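Local coordinates for protein Niban 2 (Homo sapiens, PDB 7CTP) that may suppress apoptosis and promote melanoma cell invasion, and in this piece joins a PH domain to a large assembly of long helices, at residues H77-D80 with S81-W84; M173-E176 with A177-D180; A211-M214 with Y215-K219; A443-T446 with F447-L451; L521-E524 with D525-R528. All coordinates share one frame; numbering follows the deposited sequence.

Contact 1. Residues H77-D80 with S81-W84; sequences HQED and SKKW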
loop_
_atom_site.group_PDB
_atom_site.type_symbol
_atom_site.label_atom_id
_atom_site.label_comp_id
_atom_site.label_asym_id
_atom_site.label_seq_id
_atom_site.Cartn_x
_atom_site.Cartn_y
_atom_site.Cartn_z
ATOM N N HIS A 77 -26.677 -8.185 -2.460
ATOM C CA HIS A 77 -27.564 -7.575 -3.438
ATOM C C HIS A 77 -27.059 -7.878 -4.842
ATOM O O HIS A 77 -25.874 -7.696 -5.132
ATOM C CB HIS A 77 -27.631 -6.071 -3.210
ATOM C CG HIS A 77 -28.569 -5.358 -4.130
ATOM N ND1 HIS A 77 -28.172 -4.836 -5.344
ATOM C CD2 HIS A 77 -29.887 -5.073 -4.007
ATOM C CE1 HIS A 77 -29.208 -4.261 -5.930
ATOM N NE2 HIS A 77 -30.260 -4.390 -5.140
ATOM N N GLN A 78 -27.959 -8.337 -5.716
ATOM C CA GLN A 78 -27.610 -8.711 -7.085
ATOM C C GLN A 78 -27.927 -7.554 -8.026
ATOM O O GLN A 78 -29.061 -7.064 -8.056
ATOM C CB GLN A 78 -28.354 -9.979 -7.511
ATOM C CG GLN A 78 -28.104 -11.158 -6.593
ATOM C CD GLN A 78 -26.631 -11.498 -6.463
ATOM O OE1 GLN A 78 -25.929 -11.657 -7.460
ATOM N NE2 GLN A 78 -26.151 -11.606 -5.226
ATOM N N GLU A 79 -26.919 -7.124 -8.790
ATOM C CA GLU A 79 -27.072 -5.946 -9.640
ATOM C C GLU A 79 -28.105 -6.176 -10.737
ATOM O O GLU A 79 -28.874 -5.267 -11.071
ATOM C CB GLU A 79 -25.719 -5.563 -10.240
ATOM C CG GLU A 79 -25.724 -4.293 -11.075
ATOM C CD GLU A 79 -24.615 -4.284 -12.110
ATOM O OE1 GLU A 79 -23.482 -3.878 -11.768
ATOM O OE2 GLU A 79 -24.878 -4.693 -13.263
ATOM N N ASP A 80 -28.152 -7.386 -11.303
ATOM C CA ASP A 80 -29.028 -7.615 -12.450
ATOM C C ASP A 80 -30.490 -7.694 -12.027
ATOM O O ASP A 80 -31.354 -7.034 -12.617
ATOM C CB ASP A 80 -28.611 -8.878 -13.209
ATOM C CG ASP A 80 -28.422 -10.081 -12.307
ATOM O OD1 ASP A 80 -29.010 -10.115 -11.204
ATOM O OD2 ASP A 80 -27.683 -11.000 -12.714
ATOM N N SER A 81 -30.786 -8.487 -10.996
ATOM C CA SER A 81 -32.166 -8.724 -10.586
ATOM C C SER A 81 -32.667 -7.745 -9.537
ATOM O O SER A 81 -33.882 -7.680 -9.309
ATOM C CB SER A 81 -32.315 -10.147 -10.049
ATOM O OG SER A 81 -31.222 -10.489 -9.216
ATOM N N LYS A 82 -31.773 -6.983 -8.904
ATOM C CA LYS A 82 -32.106 -6.116 -7.772
ATOM C C LYS A 82 -32.656 -6.902 -6.582
ATOM O O LYS A 82 -33.358 -6.337 -5.735
ATOM C CB LYS A 82 -33.091 -5.012 -8.180
ATOM C CG LYS A 82 -32.625 -4.187 -9.365
ATOM C CD LYS A 82 -32.015 -2.875 -8.916
ATOM C CE LYS A 82 -31.186 -2.284 -10.022
ATOM N NZ LYS A 82 -29.859 -2.955 -10.150
ATOM N N LYS A 83 -32.351 -8.197 -6.505
ATOM C CA LYS A 83 -32.809 -9.074 -5.435
ATOM C C LYS A 83 -31.638 -9.485 -4.552
ATOM O O LYS A 83 -30.513 -9.665 -5.027
ATOM C CB LYS A 83 -33.476 -10.336 -6.000
ATOM C CG LYS A 83 -34.936 -10.166 -6.403
ATOM C CD LYS A 83 -35.335 -11.193 -7.463
ATOM C CE LYS A 83 -36.849 -11.266 -7.657
ATOM N NZ LYS A 83 -37.485 -9.924 -7.749
ATOM N N TRP A 84 -31.914 -9.651 -3.261
ATOM C CA TRP A 84 -30.910 -10.151 -2.331
ATOM C C TRP A 84 -30.903 -11.675 -2.330
ATOM O O TRP A 84 -31.957 -12.313 -2.214
ATOM C CB TRP A 84 -31.176 -9.628 -0.923
ATOM C CG TRP A 84 -30.965 -8.160 -0.762
ATOM C CD1 TRP A 84 -31.841 -7.162 -1.088
ATOM C CD2 TRP A 84 -29.808 -7.517 -0.218
ATOM N NE1 TRP A 84 -31.295 -5.936 -0.785
ATOM C CE2 TRP A 84 -30.049 -6.128 -0.248
ATOM C CE3 TRP A 84 -28.590 -7.981 0.290
ATOM C CZ2 TRP A 84 -29.114 -5.199 0.209
ATOM C CZ3 TRP A 84 -27.667 -7.059 0.745
ATOM C CH2 TRP A 84 -27.933 -5.685 0.702
#
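H77 and W84 sit opposite each other as an antiparallel, non-hydrogen-bonded pair, their CA atoms 4.4 Å apart, and the chain between them turns back almost completely, the directions of 77-80 and 81-84 differing by 170°. This is the beta hairpin joining strands 70-77 and 84-91, the first two strands of the PH domain. The Q78 N to K83 O bond (3.0 Å) closes the loop, a weak bond runs from K82 N to Q78 O, and K82 takes a left-handed backbone conformation that brings the chain round. H77 and W84 lie on the same face of the sheet and cross at about a right angle. H77 CB stands 3.7 Å from the centroid of the six-membered indole ring, nearly on its normal, a CH-pi contact. With CG anti to the backbone N (chi1 -177°), the imidazole turns its edge toward the five-membered ring, and H77 CD2 comes within 3.6 Å of W84 NE1. That edge-to-face pair has its planes at 74°. The indole also touches Y170 and C172 of strand 169-173, and its NE1 makes a weak bond to K152 O. Round the turn, S81 OG donates to D80 OD1, tying neighbouring side chains together at 3.0 Å. K82, bent at both chi2 and chi4, folds back until NZ lies in the carbonyl plane of E79, 2.7 Å from E79 O and on a lone pair.

Contact 2. Residues M173-E176 with A177-D180; sequences MMTE and AEQD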
loop_
_atom_site.group_PDB
_atom_site.type_symbol
_atom_site.label_atom_id
_atom_site.label_comp_id
_atom_site.label_asym_id
_atom_site.label_seq_id
_atom_site.Cartn_x
_atom_site.Cartn_y
_atom_site.Cartn_z
ATOM N N MET A 173 -25.600 -8.929 6.929
ATOM C CA MET A 173 -25.462 -10.060 7.829
ATOM C C MET A 173 -26.635 -10.077 8.799
ATOM O O MET A 173 -27.338 -9.079 8.987
ATOM C CB MET A 173 -24.146 -10.000 8.615
ATOM C CG MET A 173 -22.899 -10.144 7.759
ATOM S SD MET A 173 -22.460 -8.565 6.996
ATOM C CE MET A 173 -21.247 -9.084 5.795
ATOM N N MET A 174 -26.816 -11.229 9.429
ATOM C CA MET A 174 -27.983 -11.431 10.270
ATOM C C MET A 174 -27.798 -10.839 11.661
ATOM O O MET A 174 -28.777 -10.423 12.292
ATOM C CB MET A 174 -28.276 -12.923 10.358
ATOM C CG MET A 174 -29.636 -13.219 10.836
ATOM S SD MET A 174 -30.321 -14.619 9.962
ATOM C CE MET A 174 -28.902 -15.599 9.609
ATOM N N THR A 175 -26.561 -10.786 12.146
ATOM C CA THR A 175 -26.262 -10.361 13.504
ATOM C C THR A 175 -25.131 -9.348 13.491
ATOM O O THR A 175 -24.274 -9.365 12.598
ATOM C CB THR A 175 -25.856 -11.547 14.386
ATOM O OG1 THR A 175 -24.618 -12.089 13.913
ATOM C CG2 THR A 175 -26.915 -12.631 14.351
ATOM N N GLU A 176 -25.128 -8.471 14.501
ATOM C CA GLU A 176 -24.001 -7.560 14.685
ATOM C C GLU A 176 -22.694 -8.324 14.837
ATOM O O GLU A 176 -21.637 -7.834 14.421
ATOM C CB GLU A 176 -24.240 -6.657 15.898
ATOM C CG GLU A 176 -23.166 -5.585 16.115
ATOM C CD GLU A 176 -23.398 -4.759 17.368
ATOM O OE1 GLU A 176 -23.174 -3.531 17.320
ATOM O OE2 GLU A 176 -23.796 -5.338 18.402
ATOM N N ALA A 177 -22.748 -9.527 15.415
ATOM C CA ALA A 177 -21.546 -10.334 15.578
ATOM C C ALA A 177 -20.966 -10.728 14.227
ATOM O O ALA A 177 -19.747 -10.679 14.022
ATOM C CB ALA A 177 -21.845 -11.574 16.414
ATOM N N GLU A 178 -21.828 -11.135 13.291
ATOM C CA GLU A 178 -21.345 -11.514 11.967
ATOM C C GLU A 178 -20.816 -10.295 11.217
ATOM O O GLU A 178 -19.781 -10.375 10.546
ATOM C CB GLU A 178 -22.460 -12.211 11.186
ATOM C CG GLU A 178 -22.779 -13.622 11.692
ATOM C CD GLU A 178 -23.800 -14.351 10.830
ATOM O OE1 GLU A 178 -24.064 -15.544 11.098
ATOM O OE2 GLU A 178 -24.340 -13.737 9.887
ATOM N N GLN A 179 -21.509 -9.157 11.350
ATOM C CA GLN A 179 -21.065 -7.895 10.755
ATOM C C GLN A 179 -19.663 -7.525 11.228
ATOM O O GLN A 179 -18.787 -7.188 10.418
ATOM C CB GLN A 179 -22.067 -6.788 11.104
ATOM C CG GLN A 179 -21.977 -5.523 10.261
ATOM C CD GLN A 179 -22.750 -4.366 10.869
ATOM O OE1 GLN A 179 -22.878 -4.265 12.092
ATOM N NE2 GLN A 179 -23.269 -3.487 10.019
ATOM N N ASP A 180 -19.428 -7.606 12.543
ATOM C CA ASP A 180 -18.130 -7.238 13.106
ATOM C C ASP A 180 -17.031 -8.160 12.609
ATOM O O ASP A 180 -15.906 -7.715 12.352
ATOM C CB ASP A 180 -18.182 -7.276 14.636
ATOM C CG ASP A 180 -18.997 -6.144 15.229
ATOM O OD1 ASP A 180 -19.319 -5.183 14.501
ATOM O OD2 ASP A 180 -19.321 -6.226 16.433
#
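M173 lays its CB against E178 CB at 3.8 Å, and its bent chain carries SD to 4.1 Å from Q179 CA; the methionine crosses E178 obliquely at the first turn of the helix and also touches L159 of strand 157-162. M173 is the last residue before the chain leaves the sheet, still paired through its backbone with F157. Two residues on, T175 turns its OG1 into the place between the backbone N and the carbonyl carbon (chi1 66°), and from there OG1 accepts E178 N at 3.0 Å with an N-H...O angle of 156°. T175 is thus the N-cap of helix 176-194, the C-terminal helix that follows the last strand in a PH domain, and its hydroxyl caps the E178 amide in the first turn. The extended E178 side chain crosses the threonine, passing CG within 3.3 Å of T175 OG1. Regular helical bonding starts at once, with Q179 N bonded to T175 O and D180 N to E176 O. Q179 holds CG anti to the backbone N (chi1 -164°) and extends toward the sheet, where NE2 donates to P158 O. On the exposed flank the E176 and D180 carboxylates stay apart, E176 OE1 lying 4.8 Å from D180 OD2, a spacing at which like charges would probably repel mildly.

Contact 3. Residues A211-M214 with Y215-K219; sequences AIRM and YRQSK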
loop_
_atom_site.group_PDB
_atom_site.type_symbol
_atom_site.label_atom_id
_atom_site.label_comp_id
_atom_site.label_asym_id
_atom_site.label_seq_id
_atom_site.Cartn_x
_atom_site.Cartn_y
_atom_site.Cartn_z
ATOM N N ALA A 211 8.049 6.578 -11.012
ATOM C CA ALA A 211 7.498 7.023 -12.288
ATOM C C ALA A 211 6.077 7.544 -12.116
ATOM O O ALA A 211 5.679 8.513 -12.777
ATOM C CB ALA A 211 7.527 5.891 -13.317
ATOM N N ILE A 212 5.290 6.891 -11.252
ATOM C CA ILE A 212 3.930 7.356 -10.986
ATOM C C ILE A 212 3.975 8.762 -10.418
ATOM O O ILE A 212 3.218 9.647 -10.832
ATOM C CB ILE A 212 3.206 6.392 -10.028
ATOM C CG1 ILE A 212 2.796 5.105 -10.759
ATOM C CG2 ILE A 212 1.980 7.081 -9.406
ATOM C CD1 ILE A 212 1.552 5.271 -11.657
ATOM N N ARG A 213 4.872 8.982 -9.453
ATOM C CA ARG A 213 4.958 10.288 -8.814
ATOM C C ARG A 213 5.405 11.353 -9.808
ATOM O O ARG A 213 4.849 12.459 -9.832
ATOM C CB ARG A 213 5.908 10.233 -7.618
ATOM C CG ARG A 213 6.040 11.574 -6.890
ATOM C CD ARG A 213 6.961 11.476 -5.678
ATOM N NE ARG A 213 8.219 10.798 -5.991
ATOM C CZ ARG A 213 9.241 11.347 -6.641
ATOM N NH1 ARG A 213 9.171 12.601 -7.064
ATOM N NH2 ARG A 213 10.339 10.635 -6.863
ATOM N N MET A 214 6.393 11.030 -10.657
ATOM C CA MET A 214 6.882 12.014 -11.622
ATOM C C MET A 214 5.839 12.346 -12.671
ATOM O O MET A 214 5.744 13.500 -13.109
ATOM C CB MET A 214 8.163 11.535 -12.317
ATOM C CG MET A 214 9.287 11.072 -11.426
ATOM S SD MET A 214 10.057 12.398 -10.492
ATOM C CE MET A 214 9.630 13.845 -11.442
ATOM N N TYR A 215 5.081 11.345 -13.121
ATOM C CA TYR A 215 3.979 11.618 -14.034
ATOM C C TYR A 215 2.958 12.549 -13.389
ATOM O O TYR A 215 2.537 13.543 -13.994
ATOM C CB TYR A 215 3.308 10.317 -14.488
ATOM C CG TYR A 215 2.107 10.567 -15.389
ATOM C CD1 TYR A 215 0.849 10.828 -14.853
ATOM C CD2 TYR A 215 2.243 10.591 -16.769
ATOM C CE1 TYR A 215 -0.235 11.088 -15.656
ATOM C CE2 TYR A 215 1.144 10.846 -17.588
ATOM C CZ TYR A 215 -0.082 11.102 -17.023
ATOM O OH TYR A 215 -1.179 11.361 -17.830
ATOM N N ARG A 216 2.546 12.241 -12.156
ATOM C CA ARG A 216 1.566 13.081 -11.477
ATOM C C ARG A 216 2.105 14.494 -11.265
ATOM O O ARG A 216 1.376 15.474 -11.460
ATOM C CB ARG A 216 1.136 12.422 -10.162
ATOM C CG ARG A 216 0.230 11.199 -10.408
ATOM C CD ARG A 216 -0.422 10.606 -9.161
ATOM N NE ARG A 216 -1.679 11.266 -8.786
ATOM C CZ ARG A 216 -1.793 12.039 -7.712
ATOM N NH1 ARG A 216 -2.947 12.611 -7.407
ATOM N NH2 ARG A 216 -0.735 12.225 -6.934
ATOM N N GLN A 217 3.390 14.620 -10.920
ATOM C CA GLN A 217 4.000 15.942 -10.782
ATOM C C GLN A 217 3.949 16.718 -12.093
ATOM O O GLN A 217 3.798 17.942 -12.088
ATOM C CB GLN A 217 5.445 15.803 -10.299
ATOM C CG GLN A 217 5.567 15.581 -8.808
ATOM C CD GLN A 217 6.991 15.340 -8.353
ATOM O OE1 GLN A 217 7.214 14.764 -7.292
ATOM N NE2 GLN A 217 7.963 15.758 -9.162
ATOM N N SER A 218 4.076 16.027 -13.227
ATOM C CA SER A 218 4.020 16.698 -14.523
ATOM C C SER A 218 2.621 17.207 -14.838
ATOM O O SER A 218 2.464 18.072 -15.709
ATOM C CB SER A 218 4.515 15.754 -15.618
ATOM O OG SER A 218 3.459 14.938 -16.101
ATOM N N LYS A 219 1.607 16.699 -14.137
ATOM C CA LYS A 219 0.239 17.194 -14.212
ATOM C C LYS A 219 -0.086 18.123 -13.053
ATOM O O LYS A 219 -1.267 18.364 -12.761
ATOM C CB LYS A 219 -0.736 16.016 -14.243
ATOM C CG LYS A 219 -0.370 14.966 -15.284
ATOM C CD LYS A 219 -0.397 15.548 -16.690
ATOM C CE LYS A 219 -0.029 14.479 -17.722
ATOM N NZ LYS A 219 0.230 15.049 -19.075
#
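R213 and Q217 form a side-chain pair one helical turn apart, in a mostly buried part of helix 204-218 near its C-terminal end. The backbone evidence is a run of i to i+4 bonds: Y215 N to A211 O, R216 N to I212 O, Q217 N to R213 O and S218 N to M214 O. The two side chains lie alongside each other and point the same way. R213 starts fully extended, then bends at chi3 (48°), curling the guanidinium back so that NH1 meets Q217 OE1 at 2.9 Å. The oxygen is within the guanidinium plane, whereas NH1 stands 38° above the amide carbonyl plane, so the donor group is well aligned and the acceptor group is met off its lone pairs. Both groups also turn to helix 532-555, where E537 receives R213 NH1 in a salt bridge and Q217 NE2 in a hydrogen bond; R213 NH2 pairs with D210. M214 CE touches Q217 NE2 at 3.4 Å, the two side chains crossing obliquely. A leucine in place of Q217 would probably leave R213 NH1 without its in-helix acceptor and E537 without the donor from Q217 NE2. At the helix end S218 OG donates to Y215 O (2.7 Å), lying in the carbonyl plane on a lone pair. Y215 OH bonds E243 and R216 NH1 forms a salt bridge with E242, both on helix 232-252. The R213-Q217 couple is an i to i+4 Arg-Gln pair that, through E537, ties helix 204-218 to helix 532-555 in the helical part of the chain.

Contact 4. Residues A443-T446 with F447-L451; sequences AVYT and FETLL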
loop_
_atom_site.group_PDB
_atom_site.type_symbol
_atom_site.label_atom_id
_atom_site.label_comp_id
_atom_site.label_asym_id
_atom_site.label_seq_id
_atom_site.Cartn_x
_atom_site.Cartn_y
_atom_site.Cartn_z
ATOM N N ALA A 443 8.357 -12.403 14.423
ATOM C CA ALA A 443 8.498 -12.830 15.814
ATOM C C ALA A 443 8.115 -14.294 15.980
ATOM O O ALA A 443 8.828 -15.064 16.643
ATOM C CB ALA A 443 7.664 -11.935 16.737
ATOM N N VAL A 444 6.994 -14.709 15.387
ATOM C CA VAL A 444 6.570 -16.096 15.559
ATOM C C VAL A 444 7.456 -17.035 14.750
ATOM O O VAL A 444 7.756 -18.147 15.195
ATOM C CB VAL A 444 5.079 -16.268 15.215
ATOM C CG1 VAL A 444 4.229 -15.420 16.160
ATOM C CG2 VAL A 444 4.816 -15.932 13.766
ATOM N N TYR A 445 7.910 -16.607 13.565
ATOM C CA TYR A 445 8.836 -17.445 12.801
ATOM C C TYR A 445 10.139 -17.639 13.565
ATOM O O TYR A 445 10.662 -18.758 13.664
ATOM C CB TYR A 445 9.118 -16.831 11.429
ATOM C CG TYR A 445 10.140 -17.624 10.632
ATOM C CD1 TYR A 445 9.816 -18.863 10.091
ATOM C CD2 TYR A 445 11.427 -17.141 10.439
ATOM C CE1 TYR A 445 10.740 -19.595 9.372
ATOM C CE2 TYR A 445 12.362 -17.870 9.720
ATOM C CZ TYR A 445 12.010 -19.093 9.190
ATOM O OH TYR A 445 12.933 -19.829 8.468
ATOM N N THR A 446 10.686 -16.545 14.100
ATOM C CA THR A 446 11.904 -16.629 14.898
ATOM C C THR A 446 11.698 -17.520 16.117
ATOM O O THR A 446 12.541 -18.373 16.427
ATOM C CB THR A 446 12.344 -15.233 15.329
ATOM O OG1 THR A 446 12.571 -14.421 14.168
ATOM C CG2 THR A 446 13.626 -15.314 16.144
ATOM N N PHE A 447 10.575 -17.337 16.819
ATOM C CA PHE A 447 10.295 -18.156 17.996
ATOM C C PHE A 447 10.268 -19.635 17.641
ATOM O O PHE A 447 10.863 -20.462 18.341
ATOM C CB PHE A 447 8.969 -17.755 18.647
ATOM C CG PHE A 447 8.680 -18.513 19.920
ATOM C CD1 PHE A 447 9.323 -18.172 21.103
ATOM C CD2 PHE A 447 7.794 -19.585 19.925
ATOM C CE1 PHE A 447 9.077 -18.878 22.274
ATOM C CE2 PHE A 447 7.543 -20.292 21.090
ATOM C CZ PHE A 447 8.179 -19.937 22.264
ATOM N N GLU A 448 9.578 -19.984 16.552
ATOM C CA GLU A 448 9.495 -21.383 16.142
ATOM C C GLU A 448 10.876 -21.935 15.814
ATOM O O GLU A 448 11.262 -23.012 16.288
ATOM C CB GLU A 448 8.568 -21.537 14.935
ATOM C CG GLU A 448 8.510 -22.975 14.419
ATOM C CD GLU A 448 7.476 -23.189 13.334
ATOM O OE1 GLU A 448 7.012 -22.195 12.735
ATOM O OE2 GLU A 448 7.136 -24.363 13.074
ATOM N N THR A 449 11.641 -21.194 15.011
ATOM C CA THR A 449 12.957 -21.663 14.589
ATOM C C THR A 449 13.892 -21.834 15.779
ATOM O O THR A 449 14.588 -22.851 15.896
ATOM C CB THR A 449 13.550 -20.699 13.566
ATOM O OG1 THR A 449 12.593 -20.475 12.524
ATOM C CG2 THR A 449 14.815 -21.286 12.956
ATOM N N LEU A 450 13.912 -20.851 16.681
ATOM C CA LEU A 450 14.826 -20.916 17.817
ATOM C C LEU A 450 14.382 -21.966 18.830
ATOM O O LEU A 450 15.222 -22.619 19.459
ATOM C CB LEU A 450 14.942 -19.540 18.475
ATOM C CG LEU A 450 15.615 -18.455 17.642
ATOM C CD1 LEU A 450 16.060 -17.307 18.526
ATOM C CD2 LEU A 450 16.788 -19.027 16.851
ATOM N N LEU A 451 13.070 -22.151 19.001
ATOM C CA LEU A 451 12.600 -23.180 19.925
ATOM C C LEU A 451 12.971 -24.569 19.426
ATOM O O LEU A 451 13.410 -25.419 20.208
ATOM C CB LEU A 451 11.093 -23.069 20.136
ATOM C CG LEU A 451 10.463 -24.001 21.180
ATOM C CD1 LEU A 451 11.082 -23.789 22.556
ATOM C CD2 LEU A 451 8.950 -23.810 21.243
HETATM O O HOH W 1 6.135 -19.760 12.852
#
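A443 gives its carbonyl oxygen to F447 N at 2.9 Å, the first of four i to i+4 bonds that join 443-446 to 447-451 within helix 422-455, and its small methyl turns to F364 of helix 342-378. V444 O accepts E448 N, and it also takes a weak bond from a water whose stronger bond, 2.6 Å, goes to E448 OE1; the water therefore links a main-chain carbonyl to a side chain one turn further on. Y445 holds the centre of the contact. Its carbonyl oxygen accepts both T449 N and T449 OG1, the latter at 2.8 Å, and the two donors come from opposite faces of the carbonyl plane. A chi1 of 177° swings the Y445 ring away from its own amide and toward the next turn, where T449 OG1 lies 3.6 Å above the centre of one face. T446 runs side by side with L450, its CG2 3.9 Å from L450 CD1, while T446 O receives L450 N. T446 OG1 bonds back to N442 O and accepts L58 N from a loop packed against the helix. F447, by contrast, heads for F364, V368 and L391. Because T449 OG1 donates to Y445 O, its proton is committed there, and the position of OG1 over the tyrosine ring is a packing contact, not an O-H...pi bond.

Contact 5. Residues L521-E524 with D525-R528; sequences LIFE and DFAR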
loop_
_atom_site.group_PDB
_atom_site.type_symbol
_atom_site.label_atom_id
_atom_site.label_comp_id
_atom_site.label_asym_id
_atom_site.label_seq_id
_atom_site.Cartn_x
_atom_site.Cartn_y
_atom_site.Cartn_z
ATOM N N LEU A 521 24.952 18.567 -19.169
ATOM C CA LEU A 521 26.035 18.123 -18.298
ATOM C C LEU A 521 26.105 16.608 -18.145
ATOM O O LEU A 521 27.073 16.108 -17.561
ATOM C CB LEU A 521 25.876 18.738 -16.910
ATOM C CG LEU A 521 25.734 20.255 -16.820
ATOM C CD1 LEU A 521 25.450 20.663 -15.379
ATOM C CD2 LEU A 521 26.985 20.956 -17.352
ATOM N N ILE A 522 25.116 15.875 -18.641
ATOM C CA ILE A 522 25.041 14.432 -18.439
ATOM C C ILE A 522 25.627 13.743 -19.666
ATOM O O ILE A 522 25.104 13.873 -20.775
ATOM C CB ILE A 522 23.600 13.973 -18.180
ATOM C CG1 ILE A 522 23.075 14.547 -16.857
ATOM C CG2 ILE A 522 23.518 12.450 -18.148
ATOM C CD1 ILE A 522 21.575 14.411 -16.708
ATOM N N PHE A 523 26.731 13.026 -19.465
ATOM C CA PHE A 523 27.315 12.200 -20.516
ATOM C C PHE A 523 26.270 11.239 -21.073
ATOM O O PHE A 523 25.579 10.553 -20.313
ATOM C CB PHE A 523 28.504 11.442 -19.929
ATOM C CG PHE A 523 29.163 10.483 -20.884
ATOM C CD1 PHE A 523 29.439 10.846 -22.189
ATOM C CD2 PHE A 523 29.540 9.229 -20.447
ATOM C CE1 PHE A 523 30.068 9.955 -23.053
ATOM C CE2 PHE A 523 30.169 8.335 -21.300
ATOM C CZ PHE A 523 30.425 8.699 -22.607
ATOM N N GLU A 524 26.152 11.199 -22.406
ATOM C CA GLU A 524 25.018 10.523 -23.035
ATOM C C GLU A 524 24.972 9.037 -22.691
ATOM O O GLU A 524 23.886 8.469 -22.526
ATOM C CB GLU A 524 25.060 10.735 -24.550
ATOM C CG GLU A 524 24.052 9.912 -25.342
ATOM C CD GLU A 524 24.478 9.706 -26.785
ATOM O OE1 GLU A 524 24.126 8.656 -27.371
ATOM O OE2 GLU A 524 25.172 10.597 -27.327
ATOM N N ASP A 525 26.131 8.390 -22.569
ATOM C CA ASP A 525 26.147 6.979 -22.189
ATOM C C ASP A 525 25.683 6.738 -20.756
ATOM O O ASP A 525 25.446 5.580 -20.391
ATOM C CB ASP A 525 27.549 6.394 -22.367
ATOM C CG ASP A 525 27.953 6.266 -23.827
ATOM O OD1 ASP A 525 27.227 6.788 -24.705
ATOM O OD2 ASP A 525 29.006 5.642 -24.090
ATOM N N PHE A 526 25.552 7.789 -19.944
ATOM C CA PHE A 526 25.076 7.684 -18.571
ATOM C C PHE A 526 23.644 8.162 -18.400
ATOM O O PHE A 526 23.160 8.199 -17.263
ATOM C CB PHE A 526 25.960 8.499 -17.610
ATOM C CG PHE A 526 27.373 7.988 -17.477
ATOM C CD1 PHE A 526 27.749 6.763 -18.003
ATOM C CD2 PHE A 526 28.323 8.750 -16.825
ATOM C CE1 PHE A 526 29.057 6.317 -17.883
ATOM C CE2 PHE A 526 29.626 8.309 -16.698
ATOM C CZ PHE A 526 29.994 7.090 -17.228
ATOM N N ALA A 527 22.964 8.536 -19.483
ATOM C CA ALA A 527 21.658 9.183 -19.356
ATOM C C ALA A 527 20.588 8.228 -18.839
ATOM O O ALA A 527 19.567 8.684 -18.309
ATOM C CB ALA A 527 21.230 9.784 -20.693
ATOM N N ARG A 528 20.779 6.911 -18.999
ATOM C CA ARG A 528 19.829 5.969 -18.410
ATOM C C ARG A 528 19.982 5.877 -16.900
ATOM O O ARG A 528 19.083 5.362 -16.226
ATOM C CB ARG A 528 19.989 4.565 -19.004
ATOM C CG ARG A 528 19.584 4.415 -20.465
ATOM C CD ARG A 528 18.146 4.862 -20.737
ATOM N NE ARG A 528 17.101 4.079 -20.068
ATOM C CZ ARG A 528 16.518 2.996 -20.588
ATOM N NH1 ARG A 528 16.903 2.538 -21.777
ATOM N NH2 ARG A 528 15.548 2.365 -19.920
#
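F523 and F526 meet edge to face across a short 3-10 turn in the loop between helices 464-511 and 532-555. The turn is defined by two i to i+3 bonds, F526 N to F523 O (2.8 Å) and A527 N to E524 O (3.2 Å). F523 sets its CG trans to the amide nitrogen (chi1 177°), which lays the ring back over the turn: D525 N sits above the centre of one face. F526 takes a different staggered position, CG opposite the carbonyl carbon (chi1 -66°), and offers its flat side to F523, whose CD2 stands 3.6 Å above the middle of the F526 ring. The planes make 83°, with centroids 5.0 Å apart. F526 is buried and touches D307 of helix 260-337; F523 is exposed. A serine in place of F526 removes the ring face under F523 CD2 and would probably leave the F523 ring freer to turn. I522, which touches L318 of the same long helix, sets CG2 3.9 Å from A527 CA. On the D525 side of the turn, F523 CE2 comes 3.4 Å from D525 CB.

How the contacts relate
Contacts 1 and 2 belong to the PH domain, contact 1 at a surface hairpin between two strands, contact 2, partly buried, where the chain leaves the last strand; their nearest atoms are about 7 Å apart. Contacts 3 and 4 are buried turns within single helices, on opposite sides of the chain's centre. Contact 5, partly buried in a loop, lies about 22 Å, centre to centre, from contact 3, and the following helix, 532-555, supplies E537, a carboxylate partner of R213 and Q217. Edge-to-face pairs occur at the strand ends of contact 1 and in the loop of contact 5, whereas side chains bond backbone nitrogen at the cap of contact 2 and backbone oxygen in contact 4.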